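Local coordinates for adhesion and penetration protein autotransporter (Haemophilus influenzae, PDB 3SYJ) that promotes adherence to and invasion of host cells and bacterial aggregation, and is probably also a serine protease carried to the cell surface by its translocator domain, at residues Leu480-His485 with Ala499-His504; Gly764-Thr769 with His783-Asp788; Val152-Gly157 with Pro221-Asp226. All blocks are in the same frame, centred on the assembly; numbering follows the deposited sequence.

Contact 1: residues Leu480-His485 with Ala499-His504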
ATOM      1  N   LEU A 480      -8.953 -42.874  -2.825  1.00 12.01           N
ATOM      2  CA  LEU A 480     -10.374 -42.850  -3.114  1.00 12.47           C
ATOM      3  C   LEU A 480     -10.609 -41.604  -3.959  1.00 17.21           C
ATOM      4  O   LEU A 480     -10.538 -40.479  -3.455  1.00 14.98           O
ATOM      5  CB  LEU A 480     -11.202 -42.794  -1.826  1.00 10.58           C
ATOM      6  CG  LEU A 480     -12.697 -42.516  -2.011  1.00 17.12           C
ATOM      7  CD1 LEU A 480     -13.326 -43.552  -2.930  1.00 12.85           C
ATOM      8  CD2 LEU A 480     -13.446 -42.453  -0.676  1.00 14.30           C
ATOM      9  N   ASP A 481     -10.841 -41.810  -5.252  1.00 15.31           N
ATOM     10  CA  ASP A 481     -11.095 -40.710  -6.183  1.00 16.81           C
ATOM     11  C   ASP A 481     -12.595 -40.510  -6.353  1.00 19.13           C
ATOM     12  O   ASP A 481     -13.260 -41.277  -7.049  1.00 16.38           O
ATOM     13  CB  ASP A 481     -10.430 -40.975  -7.542  1.00 19.73           C
ATOM     14  CG  ASP A 481     -10.837 -39.957  -8.604  1.00 24.99           C
ATOM     15  OD1 ASP A 481     -11.185 -38.812  -8.242  1.00 22.98           O
ATOM     16  OD2 ASP A 481     -10.806 -40.303  -9.807  1.00 26.10           O
ATOM     17  N   LEU A 482     -13.111 -39.470  -5.706  1.00 17.71           N
ATOM     18  CA  LEU A 482     -14.530 -39.150  -5.725  1.00 15.44           C
ATOM     19  C   LEU A 482     -15.039 -38.818  -7.127  1.00 21.22           C
ATOM     20  O   LEU A 482     -16.243 -38.878  -7.392  1.00 17.44           O
ATOM     21  CB  LEU A 482     -14.798 -37.975  -4.791  1.00 20.19           C
ATOM     22  CG  LEU A 482     -14.382 -38.217  -3.343  1.00 16.74           C
ATOM     23  CD1 LEU A 482     -14.754 -37.016  -2.531  1.00 19.83           C
ATOM     24  CD2 LEU A 482     -15.069 -39.462  -2.814  1.00 15.89           C
ATOM     25  N   ASN A 483     -14.119 -38.449  -8.013  1.00 20.06           N
ATOM     26  CA  ASN A 483     -14.452 -38.225  -9.408  1.00 16.71           C
ATOM     27  C   ASN A 483     -15.740 -37.435  -9.570  1.00 19.39           C
ATOM     28  O   ASN A 483     -16.634 -37.843 -10.312  1.00 18.68           O
ATOM     29  CB  ASN A 483     -14.569 -39.564 -10.131  1.00 21.35           C
ATOM     30  CG  ASN A 483     -14.802 -39.407 -11.625  1.00 23.58           C
ATOM     31  OD1 ASN A 483     -14.452 -38.383 -12.213  1.00 21.13           O
ATOM     32  ND2 ASN A 483     -15.397 -40.425 -12.245  1.00 17.51           N
ATOM     33  N   GLY A 484     -15.837 -36.317  -8.854  1.00 21.89           N
ATOM     34  CA  GLY A 484     -16.959 -35.407  -8.996  1.00 21.33           C
ATOM     35  C   GLY A 484     -18.182 -35.771  -8.185  1.00 23.07           C
ATOM     36  O   GLY A 484     -19.221 -35.124  -8.295  1.00 26.43           O
ATOM     37  N   HIS A 485     -18.073 -36.809  -7.367  1.00 21.36           N
ATOM     38  CA  HIS A 485     -19.212 -37.251  -6.570  1.00 19.69           C
ATOM     39  C   HIS A 485     -19.058 -36.807  -5.123  1.00 24.27           C
ATOM     40  O   HIS A 485     -17.979 -36.401  -4.702  1.00 29.10           O
ATOM     41  CB  HIS A 485     -19.351 -38.771  -6.641  1.00 19.09           C
ATOM     42  CG  HIS A 485     -19.788 -39.276  -7.979  1.00 21.36           C
ATOM     43  ND1 HIS A 485     -18.902 -39.537  -9.004  1.00 20.98           N
ATOM     44  CD2 HIS A 485     -21.019 -39.570  -8.462  1.00 19.96           C
ATOM     45  CE1 HIS A 485     -19.569 -39.969 -10.059  1.00 22.25           C
ATOM     46  NE2 HIS A 485     -20.855 -40.000  -9.756  1.00 22.04           N
ATOM     47  N   ALA A 499      -3.802 -43.194   3.531  1.00 17.45           N
ATOM     48  CA  ALA A 499      -5.183 -42.887   3.179  1.00 13.34           C
ATOM     49  C   ALA A 499      -5.268 -41.564   2.414  1.00 14.75           C
ATOM     50  O   ALA A 499      -4.836 -40.527   2.911  1.00 15.01           O
ATOM     51  CB  ALA A 499      -6.041 -42.833   4.424  1.00 11.36           C
ATOM     52  N   MET A 500      -5.830 -41.595   1.209  1.00 14.55           N
ATOM     53  CA  MET A 500      -6.011 -40.368   0.435  1.00 14.34           C
ATOM     54  C   MET A 500      -7.397 -40.250  -0.154  1.00 13.38           C
ATOM     55  O   MET A 500      -7.883 -41.156  -0.836  1.00 15.48           O
ATOM     56  CB  MET A 500      -4.971 -40.250  -0.677  1.00 14.03           C
ATOM     57  CG  MET A 500      -3.557 -40.127  -0.162  1.00 21.74           C
ATOM     58  SD  MET A 500      -2.295 -40.086  -1.446  1.00 25.86           S
ATOM     59  CE  MET A 500      -0.844 -40.360  -0.430  1.00 29.35           C
ATOM     60  N   ILE A 501      -8.039 -39.122   0.118  1.00 14.85           N
ATOM     61  CA  ILE A 501      -9.298 -38.808  -0.530  1.00 14.09           C
ATOM     62  C   ILE A 501      -9.072 -37.664  -1.499  1.00 16.81           C
ATOM     63  O   ILE A 501      -8.625 -36.589  -1.103  1.00 18.89           O
ATOM     64  CB  ILE A 501     -10.378 -38.478   0.485  1.00 15.12           C
ATOM     65  CG1 ILE A 501     -10.541 -39.673   1.434  1.00 14.46           C
ATOM     66  CG2 ILE A 501     -11.689 -38.120  -0.222  1.00 13.59           C
ATOM     67  CD1 ILE A 501     -11.813 -39.647   2.236  1.00 14.44           C
ATOM     68  N   VAL A 502      -9.357 -37.915  -2.775  1.00 15.61           N
ATOM     69  CA  VAL A 502      -9.054 -36.955  -3.836  1.00 23.39           C
ATOM     70  C   VAL A 502     -10.210 -36.819  -4.832  1.00 19.60           C
ATOM     71  O   VAL A 502     -11.188 -37.566  -4.774  1.00 19.85           O
ATOM     72  CB  VAL A 502      -7.764 -37.346  -4.616  1.00 19.40           C
ATOM     73  CG1 VAL A 502      -6.588 -37.555  -3.653  1.00 18.41           C
ATOM     74  CG2 VAL A 502      -7.996 -38.588  -5.464  1.00 18.36           C
ATOM     75  N   ASN A 503     -10.092 -35.845  -5.729  1.00 21.10           N
ATOM     76  CA  ASN A 503     -11.025 -35.691  -6.842  1.00 21.43           C
ATOM     77  C   ASN A 503     -10.242 -35.395  -8.102  1.00 20.29           C
ATOM     78  O   ASN A 503      -9.789 -34.272  -8.301  1.00 23.17           O
ATOM     79  CB  ASN A 503     -12.032 -34.568  -6.580  1.00 19.95           C
ATOM     80  CG  ASN A 503     -12.971 -34.341  -7.757  1.00 22.14           C
ATOM     81  OD1 ASN A 503     -13.179 -35.237  -8.573  1.00 19.32           O
ATOM     82  ND2 ASN A 503     -13.549 -33.144  -7.842  1.00 14.60           N
ATOM     83  N   HIS A 504     -10.072 -36.404  -8.948  1.00 18.27           N
ATOM     84  CA  HIS A 504      -9.308 -36.223 -10.175  1.00 22.37           C
ATOM     85  C   HIS A 504     -10.139 -35.632 -11.305  1.00 25.64           C
ATOM     86  O   HIS A 504      -9.635 -35.434 -12.405  1.00 21.33           O
ATOM     87  CB  HIS A 504      -8.680 -37.539 -10.628  1.00 22.87           C
ATOM     88  CG  HIS A 504      -7.531 -37.979  -9.776  1.00 28.55           C
ATOM     89  ND1 HIS A 504      -7.120 -39.293  -9.697  1.00 29.74           N
ATOM     90  CD2 HIS A 504      -6.718 -37.278  -8.952  1.00 23.00           C
ATOM     91  CE1 HIS A 504      -6.093 -39.377  -8.870  1.00 27.44           C
ATOM     92  NE2 HIS A 504      -5.831 -38.171  -8.401  1.00 25.45           N
TER
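D481 and N503 both carry CG anti to the backbone N (chi1 172° and 177°), and each turns a side-chain oxygen toward the backbone of the other segment. D481 OD1 accepts from H504 N at 2.7 Å in a nearly straight bond, from above the carboxylate plane. From the opposite face N483 N donates to the same oxygen at 3.0 Å, which closes an Asx turn; the two amides grip OD1 from both faces, which should restrict the rotation of the carboxylate. The H504 ring lies obliquely to the carboxylate, one face against V502 CG2, while its NE2 bonds to E545. N503 OD1 takes a weak bond from G484 N (2.9 Å), within the type I' turn L482-H485, as well as one from N505 N, and its ND2 is held by the carbonyls of R554 and Q508. Upstream the strands pair in parallel: L480 N donates to M500 O, V502 N to L480 O, and L482 N to V502 O at 2.9 Å. Just past the strand, L482 CD1 meets I501 CG2 at 4.0 Å, both residues beside V512 of strand 510-514. Parallel pairing of strands from successive coils is characteristic of the right-handed beta-helix of autotransporter passenger domains.

Contact 2: residues Gly764-Thr769 with His783-Asp788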
ATOM      1  N   GLY A 764       3.243  -4.749  12.248  1.00 32.16           N
ATOM      2  CA  GLY A 764       2.271  -4.220  11.309  1.00 30.90           C
ATOM      3  C   GLY A 764       1.413  -3.150  11.962  1.00 34.96           C
ATOM      4  O   GLY A 764       1.631  -2.793  13.119  1.00 30.40           O
ATOM      5  N   ASN A 765       0.422  -2.650  11.231  1.00 28.65           N
ATOM      6  CA  ASN A 765      -0.345  -1.494  11.689  1.00 36.65           C
ATOM      7  C   ASN A 765      -1.765  -1.802  12.155  1.00 33.08           C
ATOM      8  O   ASN A 765      -2.356  -2.808  11.772  1.00 31.68           O
ATOM      9  CB  ASN A 765      -0.369  -0.420  10.601  1.00 37.82           C
ATOM     10  CG  ASN A 765       1.009  -0.152  10.028  1.00 40.45           C
ATOM     11  OD1 ASN A 765       1.976   0.058  10.768  1.00 36.80           O
ATOM     12  ND2 ASN A 765       1.111  -0.174   8.703  1.00 37.69           N
ATOM     13  N   VAL A 766      -2.300  -0.913  12.983  1.00 30.96           N
ATOM     14  CA  VAL A 766      -3.644  -1.059  13.515  1.00 32.85           C
ATOM     15  C   VAL A 766      -4.518   0.119  13.094  1.00 39.23           C
ATOM     16  O   VAL A 766      -4.090   1.273  13.120  1.00 40.57           O
ATOM     17  CB  VAL A 766      -3.634  -1.160  15.049  1.00 32.19           C
ATOM     18  CG1 VAL A 766      -5.049  -1.330  15.579  1.00 30.88           C
ATOM     19  CG2 VAL A 766      -2.743  -2.314  15.499  1.00 28.65           C
ATOM     20  N   HIS A 767      -5.749  -0.181  12.708  1.00 36.21           N
ATOM     21  CA  HIS A 767      -6.664   0.833  12.220  1.00 36.90           C
ATOM     22  C   HIS A 767      -8.055   0.539  12.783  1.00 41.12           C
ATOM     23  O   HIS A 767      -8.651  -0.496  12.478  1.00 39.72           O
ATOM     24  CB  HIS A 767      -6.640   0.827  10.686  1.00 37.33           C
ATOM     25  CG  HIS A 767      -7.620   1.762  10.048  1.00 53.07           C
ATOM     26  ND1 HIS A 767      -8.126   2.872  10.690  1.00 54.81           N
ATOM     27  CD2 HIS A 767      -8.162   1.767   8.805  1.00 54.59           C
ATOM     28  CE1 HIS A 767      -8.954   3.510   9.879  1.00 55.12           C
ATOM     29  NE2 HIS A 767      -8.992   2.860   8.730  1.00 57.07           N
ATOM     30  N   LEU A 768      -8.552   1.433  13.639  1.00 37.11           N
ATOM     31  CA  LEU A 768      -9.869   1.271  14.252  1.00 37.13           C
ATOM     32  C   LEU A 768     -10.839   2.323  13.748  1.00 43.68           C
ATOM     33  O   LEU A 768     -10.437   3.434  13.410  1.00 46.95           O
ATOM     34  CB  LEU A 768      -9.798   1.404  15.773  1.00 37.76           C
ATOM     35  CG  LEU A 768      -8.674   0.778  16.584  1.00 34.20           C
ATOM     36  CD1 LEU A 768      -7.417   1.626  16.491  1.00 30.22           C
ATOM     37  CD2 LEU A 768      -9.132   0.632  18.025  1.00 31.82           C
ATOM     38  N   THR A 769     -12.121   1.967  13.717  1.00 41.82           N
ATOM     39  CA  THR A 769     -13.191   2.919  13.447  1.00 42.34           C
ATOM     40  C   THR A 769     -14.376   2.549  14.321  1.00 41.79           C
ATOM     41  O   THR A 769     -14.324   1.560  15.050  1.00 42.57           O
ATOM     42  CB  THR A 769     -13.639   2.892  11.982  1.00 39.39           C
ATOM     43  OG1 THR A 769     -14.292   1.648  11.710  1.00 46.41           O
ATOM     44  CG2 THR A 769     -12.448   3.052  11.047  1.00 48.65           C
ATOM     45  N   HIS A 783       4.958   0.318  15.439  1.00 32.87           N
ATOM     46  CA  HIS A 783       4.283   0.627  14.182  1.00 35.19           C
ATOM     47  C   HIS A 783       3.127   1.616  14.354  1.00 32.00           C
ATOM     48  O   HIS A 783       2.968   2.222  15.411  1.00 35.88           O
ATOM     49  CB  HIS A 783       3.837  -0.657  13.471  1.00 33.48           C
ATOM     50  CG  HIS A 783       4.978  -1.522  13.032  1.00 33.69           C
ATOM     51  ND1 HIS A 783       5.476  -1.505  11.747  1.00 37.61           N
ATOM     52  CD2 HIS A 783       5.734  -2.414  13.715  1.00 32.89           C
ATOM     53  CE1 HIS A 783       6.483  -2.356  11.654  1.00 31.80           C
ATOM     54  NE2 HIS A 783       6.661  -2.918  12.836  1.00 34.54           N
ATOM     55  N   GLN A 784       2.337   1.783  13.300  1.00 36.44           N
ATOM     56  CA  GLN A 784       1.322   2.831  13.260  1.00 41.87           C
ATOM     57  C   GLN A 784       0.001   2.394  13.891  1.00 40.22           C
ATOM     58  O   GLN A 784      -0.436   1.259  13.707  1.00 39.90           O
ATOM     59  CB  GLN A 784       1.097   3.300  11.809  1.00 36.87           C
ATOM     60  CG  GLN A 784       2.293   4.046  11.196  1.00 52.07           C
ATOM     61  CD  GLN A 784       2.179   4.271   9.682  1.00 62.14           C
ATOM     62  OE1 GLN A 784       1.079   4.362   9.129  1.00 57.57           O
ATOM     63  NE2 GLN A 784       3.328   4.363   9.011  1.00 54.32           N
ATOM     64  N   ILE A 785      -0.623   3.293  14.650  1.00 40.68           N
ATOM     65  CA  ILE A 785      -2.001   3.080  15.095  1.00 38.46           C
ATOM     66  C   ILE A 785      -2.894   4.250  14.691  1.00 39.41           C
ATOM     67  O   ILE A 785      -2.603   5.402  15.004  1.00 41.69           O
ATOM     68  CB  ILE A 785      -2.119   2.876  16.614  1.00 34.79           C
ATOM     69  CG1 ILE A 785      -1.158   1.793  17.094  1.00 36.36           C
ATOM     70  CG2 ILE A 785      -3.546   2.500  16.978  1.00 31.88           C
ATOM     71  CD1 ILE A 785      -1.249   1.530  18.577  1.00 34.02           C
ATOM     72  N   GLN A 786      -3.985   3.944  14.000  1.00 36.89           N
ATOM     73  CA  GLN A 786      -4.923   4.960  13.539  1.00 41.97           C
ATOM     74  C   GLN A 786      -6.314   4.668  14.087  1.00 41.85           C
ATOM     75  O   GLN A 786      -6.879   3.602  13.840  1.00 44.73           O
ATOM     76  CB  GLN A 786      -4.949   4.996  12.006  1.00 44.75           C
ATOM     77  CG  GLN A 786      -6.260   5.477  11.391  1.00 47.91           C
ATOM     78  CD  GLN A 786      -6.421   6.983  11.441  1.00 53.27           C
ATOM     79  OE1 GLN A 786      -5.448   7.730  11.299  1.00 55.09           O
ATOM     80  NE2 GLN A 786      -7.656   7.441  11.639  1.00 52.15           N
ATOM     81  N   GLY A 787      -6.862   5.611  14.842  1.00 40.74           N
ATOM     82  CA  GLY A 787      -8.181   5.438  15.418  1.00 42.34           C
ATOM     83  C   GLY A 787      -9.015   6.698  15.321  1.00 43.95           C
ATOM     84  O   GLY A 787      -8.567   7.776  15.696  1.00 45.07           O
ATOM     85  N   ASP A 788     -10.234   6.569  14.813  1.00 48.04           N
ATOM     86  CA  ASP A 788     -11.108   7.728  14.719  1.00 48.18           C
ATOM     87  C   ASP A 788     -12.357   7.603  15.578  1.00 47.60           C
ATOM     88  O   ASP A 788     -12.465   6.709  16.419  1.00 45.87           O
ATOM     89  CB  ASP A 788     -11.452   8.068  13.264  1.00 49.07           C
ATOM     90  CG  ASP A 788     -11.938   6.869  12.478  1.00 59.80           C
ATOM     91  OD1 ASP A 788     -13.021   6.337  12.819  1.00 60.11           O
ATOM     92  OD2 ASP A 788     -11.245   6.474  11.507  1.00 58.70           O
TER
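Q786 O accepts two donors from the facing strand, one of them weakly. L768 N reaches it at 2.7 Å, nearly in line with the carbonyl, and H767 ND1 adds a weak, long bond of 3.5 Å with the oxygen in the plane of its ring. CG of H767 stands anti to the backbone N (chi1 176°), and the ring lies beside Q786, where ND1 also meets Q786 CG at 3.3 Å; the two side chains run the same way, ring and amide planes steeply inclined. The remaining parallel pairing is regular: V766 N donates to Q784 O, and Q786 N to V766 O at 2.8 Å. It fades at the far end, where D788 N gives L768 O only a weak bond.

At the near end a side chain takes over from the backbone. N765 OD1 accepts Q784 N at 3.1 Å, the donor tilted from the amide plane, and the N765 and Q784 side chains continue side by side with their amides almost parallel. The H783 and N765 side chains cross at about a right angle, and the H783 ring lays one face over G764 N, which sits 3.7 Å above the centre of the ring. The carbonyl of H783 is taken by W800 NE1, and N765 N by N746 OD1.

On the face of V766, L768 and I785, L768 CD1 packs against I785 CG2 at 4.0 Å; G787 has no side chain to add there.

V766, L768 and I785 share F774 of strand 773-777, and L768 and I785 also meet V793 of strand 792-796, all within the solenoid interior. Along the stack, strand 766-768 bonds back to strand 747-749 through H767 and its neighbours N765 and T769, while G787 bonds onward to T807 of strand 806-808.

Contact 3: residues Val152-Gly157 with Pro221-Asp226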
ATOM      1  N   VAL A 152      19.938 -58.502   5.838  1.00 13.46           N
ATOM      2  CA  VAL A 152      19.118 -58.420   7.051  1.00 12.58           C
ATOM      3  C   VAL A 152      18.278 -59.683   7.285  1.00 14.96           C
ATOM      4  O   VAL A 152      18.086 -60.487   6.370  1.00 15.57           O
ATOM      5  CB  VAL A 152      18.171 -57.205   7.016  1.00 12.54           C
ATOM      6  CG1 VAL A 152      18.951 -55.916   6.840  1.00 12.47           C
ATOM      7  CG2 VAL A 152      17.157 -57.359   5.899  1.00 12.48           C
ATOM      8  N   ARG A 153      17.791 -59.855   8.513  1.00 12.45           N
ATOM      9  CA  ARG A 153      16.880 -60.954   8.846  1.00 12.82           C
ATOM     10  C   ARG A 153      15.832 -60.490   9.854  1.00 12.91           C
ATOM     11  O   ARG A 153      15.941 -59.413  10.442  1.00 12.76           O
ATOM     12  CB  ARG A 153      17.630 -62.185   9.387  1.00 12.81           C
ATOM     13  CG  ARG A 153      18.210 -62.029  10.804  1.00 14.74           C
ATOM     14  CD  ARG A 153      18.430 -63.391  11.485  1.00 11.70           C
ATOM     15  NE  ARG A 153      17.160 -64.099  11.664  1.00 13.50           N
ATOM     16  CZ  ARG A 153      16.359 -63.969  12.721  1.00 19.38           C
ATOM     17  NH1 ARG A 153      16.701 -63.174  13.732  1.00 16.96           N
ATOM     18  NH2 ARG A 153      15.214 -64.648  12.778  1.00 17.74           N
ATOM     19  N   ILE A 154      14.813 -61.306  10.060  1.00 11.52           N
ATOM     20  CA  ILE A 154      13.706 -60.897  10.897  1.00 11.39           C
ATOM     21  C   ILE A 154      12.964 -62.141  11.336  1.00 11.36           C
ATOM     22  O   ILE A 154      12.839 -63.092  10.566  1.00 15.35           O
ATOM     23  CB  ILE A 154      12.761 -59.957  10.119  1.00 13.45           C
ATOM     24  CG1 ILE A 154      11.557 -59.557  10.987  1.00 12.39           C
ATOM     25  CG2 ILE A 154      12.315 -60.618   8.817  1.00 12.56           C
ATOM     26  CD1 ILE A 154      10.631 -58.539  10.345  1.00 11.81           C
ATOM     27  N   GLY A 155      12.473 -62.148  12.570  1.00 12.70           N
ATOM     28  CA  GLY A 155      11.749 -63.308  13.069  1.00 14.31           C
ATOM     29  C   GLY A 155      11.072 -63.097  14.409  1.00 14.34           C
ATOM     30  O   GLY A 155      11.225 -62.049  15.039  1.00 13.08           O
ATOM     31  N   SER A 156      10.321 -64.098  14.856  1.00 13.02           N
ATOM     32  CA  SER A 156       9.633 -63.990  16.131  1.00 16.77           C
ATOM     33  C   SER A 156      10.004 -65.115  17.095  1.00 17.96           C
ATOM     34  O   SER A 156       9.295 -65.370  18.062  1.00 15.33           O
ATOM     35  CB  SER A 156       8.122 -63.959  15.913  1.00 19.85           C
ATOM     36  OG  SER A 156       7.655 -65.213  15.451  1.00 17.37           O
ATOM     37  N   GLY A 157      11.116 -65.788  16.832  1.00 15.65           N
ATOM     38  CA  GLY A 157      11.570 -66.844  17.718  1.00 19.77           C
ATOM     39  C   GLY A 157      11.875 -66.352  19.126  1.00 19.21           C
ATOM     40  O   GLY A 157      11.927 -65.150  19.375  1.00 18.28           O
ATOM     41  N   PRO A 221      12.771 -65.382   7.291  1.00 17.10           N
ATOM     42  CA  PRO A 221      13.493 -65.038   6.068  1.00 12.98           C
ATOM     43  C   PRO A 221      14.771 -64.249   6.311  1.00 13.55           C
ATOM     44  O   PRO A 221      14.902 -63.521   7.290  1.00 12.00           O
ATOM     45  CB  PRO A 221      12.506 -64.125   5.332  1.00 11.18           C
ATOM     46  CG  PRO A 221      11.445 -63.752   6.339  1.00 12.92           C
ATOM     47  CD  PRO A 221      11.816 -64.325   7.661  1.00 15.36           C
ATOM     48  N   MET A 222      15.697 -64.373   5.377  1.00 15.29           N
ATOM     49  CA  MET A 222      16.926 -63.609   5.404  1.00 15.64           C
ATOM     50  C   MET A 222      17.033 -62.967   4.026  1.00 14.58           C
ATOM     51  O   MET A 222      16.825 -63.632   3.013  1.00 17.32           O
ATOM     52  CB  MET A 222      18.092 -64.551   5.720  1.00 14.50           C
ATOM     53  CG  MET A 222      19.476 -63.954   5.644  1.00 16.14           C
ATOM     54  SD  MET A 222      20.369 -64.454   4.165  1.00 21.94           S
ATOM     55  CE  MET A 222      20.236 -62.960   3.233  1.00 23.10           C
ATOM     56  N   PHE A 223      17.320 -61.668   3.993  1.00 14.22           N
ATOM     57  CA  PHE A 223      17.291 -60.900   2.753  1.00 13.22           C
ATOM     58  C   PHE A 223      18.656 -60.335   2.421  1.00 15.02           C
ATOM     59  O   PHE A 223      19.427 -59.992   3.313  1.00 14.40           O
ATOM     60  CB  PHE A 223      16.306 -59.734   2.876  1.00 12.07           C
ATOM     61  CG  PHE A 223      14.915 -60.150   3.234  1.00 11.62           C
ATOM     62  CD1 PHE A 223      13.972 -60.378   2.245  1.00  9.77           C
ATOM     63  CD2 PHE A 223      14.546 -60.313   4.561  1.00 10.85           C
ATOM     64  CE1 PHE A 223      12.677 -60.766   2.570  1.00  9.35           C
ATOM     65  CE2 PHE A 223      13.256 -60.695   4.896  1.00 12.31           C
ATOM     66  CZ  PHE A 223      12.318 -60.922   3.892  1.00  8.46           C
ATOM     67  N   ILE A 224      18.954 -60.219   1.132  1.00 14.68           N
ATOM     68  CA  ILE A 224      20.223 -59.648   0.714  1.00 14.67           C
ATOM     69  C   ILE A 224      19.996 -58.540  -0.306  1.00 19.43           C
ATOM     70  O   ILE A 224      19.098 -58.629  -1.150  1.00 16.95           O
ATOM     71  CB  ILE A 224      21.196 -60.735   0.179  1.00 20.34           C
ATOM     72  CG1 ILE A 224      22.643 -60.213   0.145  1.00 18.51           C
ATOM     73  CG2 ILE A 224      20.734 -61.278  -1.180  1.00 16.38           C
ATOM     74  CD1 ILE A 224      23.674 -61.284  -0.146  1.00 16.34           C
ATOM     75  N   TYR A 225      20.786 -57.476  -0.208  1.00 16.46           N
ATOM     76  CA  TYR A 225      20.649 -56.379  -1.151  1.00 16.63           C
ATOM     77  C   TYR A 225      21.573 -56.555  -2.351  1.00 21.10           C
ATOM     78  O   TYR A 225      22.795 -56.609  -2.200  1.00 16.98           O
ATOM     79  CB  TYR A 225      20.936 -55.038  -0.482  1.00 14.93           C
ATOM     80  CG  TYR A 225      20.574 -53.846  -1.359  1.00 15.36           C
ATOM     81  CD1 TYR A 225      19.247 -53.519  -1.592  1.00 15.07           C
ATOM     82  CD2 TYR A 225      21.554 -53.061  -1.952  1.00 16.15           C
ATOM     83  CE1 TYR A 225      18.898 -52.440  -2.379  1.00 19.82           C
ATOM     84  CE2 TYR A 225      21.218 -51.978  -2.747  1.00 20.29           C
ATOM     85  CZ  TYR A 225      19.882 -51.672  -2.958  1.00 20.73           C
ATOM     86  OH  TYR A 225      19.514 -50.602  -3.734  1.00 17.45           O
ATOM     87  N   ASP A 226      20.975 -56.647  -3.539  1.00 20.21           N
ATOM     88  CA  ASP A 226      21.715 -56.645  -4.796  1.00 20.28           C
ATOM     89  C   ASP A 226      21.912 -55.197  -5.246  1.00 21.67           C
ATOM     90  O   ASP A 226      20.960 -54.532  -5.639  1.00 25.38           O
ATOM     91  CB  ASP A 226      20.945 -57.432  -5.860  1.00 23.28           C
ATOM     92  CG  ASP A 226      21.746 -57.645  -7.135  1.00 25.20           C
ATOM     93  OD1 ASP A 226      22.436 -56.705  -7.585  1.00 25.97           O
ATOM     94  OD2 ASP A 226      21.680 -58.758  -7.697  1.00 26.69           O
TER
HETATM   95  O   HOH W   1      15.856 -65.309   9.437  1.00 12.95           O
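The carbonyl oxygen of V152 takes the shortest sound polar bond here, from F223 N at 2.8 Å, almost straight and nearly in line with the carbonyl. V152 N returns a bond to F223 O at 3.0 Å, completing the hydrogen-bonded pair of this antiparallel junction. In the next, non-hydrogen-bonded pair, R153 and M222 bring their CA atoms to 4.3 Å, and R153 CA makes a long CA-H...O contact with P221 O.

Around V152 and F223 the side-chain contacts are apolar. V152 CG2 touches F223 CB at 3.9 Å, and I154 CG2 meets the edge of the phenyl ring at CE2. That same methyl packs on P221 CD, which also lies 3.3 Å from I154 O. With its nitrogen in the ring, P221 has no amide hydrogen to offer I154 O, and this oxygen is met by a CH2 group. V152 and I154 rest in turn on F15 and A16 of helix 9-17.

R153 leaves from the other face. CG lies between the backbone N and the carbonyl carbon (chi1 72°), and the chain, bent at chi3, sets NE 2.9 Å from the oxygen of a water that lies in the guanidinium plane. The water passes the link on to P221 O through a weak bond. NH2 is engaged by a salt bridge to D217 and a hydrogen bond to S220 OG.

Chemically, then, a buried arginine, its charge probably balanced by D217, ties strand 151-155 to residues flanking S218, the active-site serine by similarity, in this chymotrypsin-like protease domain; the R153 and S218 side chains are about 9 Å apart, and the bonds may steady the loop.

Along the chain contact 3 closes first, then contact 1, then contact 2. Contact 3 belongs to an antiparallel sheet of the N-terminal protease domain, pairing strand 151-155 with strand 221-226, whereas contacts 1 and 2 join parallel strands of successive coils in the beta-helical stalk. The centres of contacts 1 and 2 are about 45 Å apart, those of contacts 1 and 3 about 37 Å, and those of contacts 2 and 3 about 67 Å, the last pair on opposite sides of the chain's centre; none touches another. The passenger domain thus combines a compact protease unit with an elongated solenoid, which extends the molecule well beyond the protease.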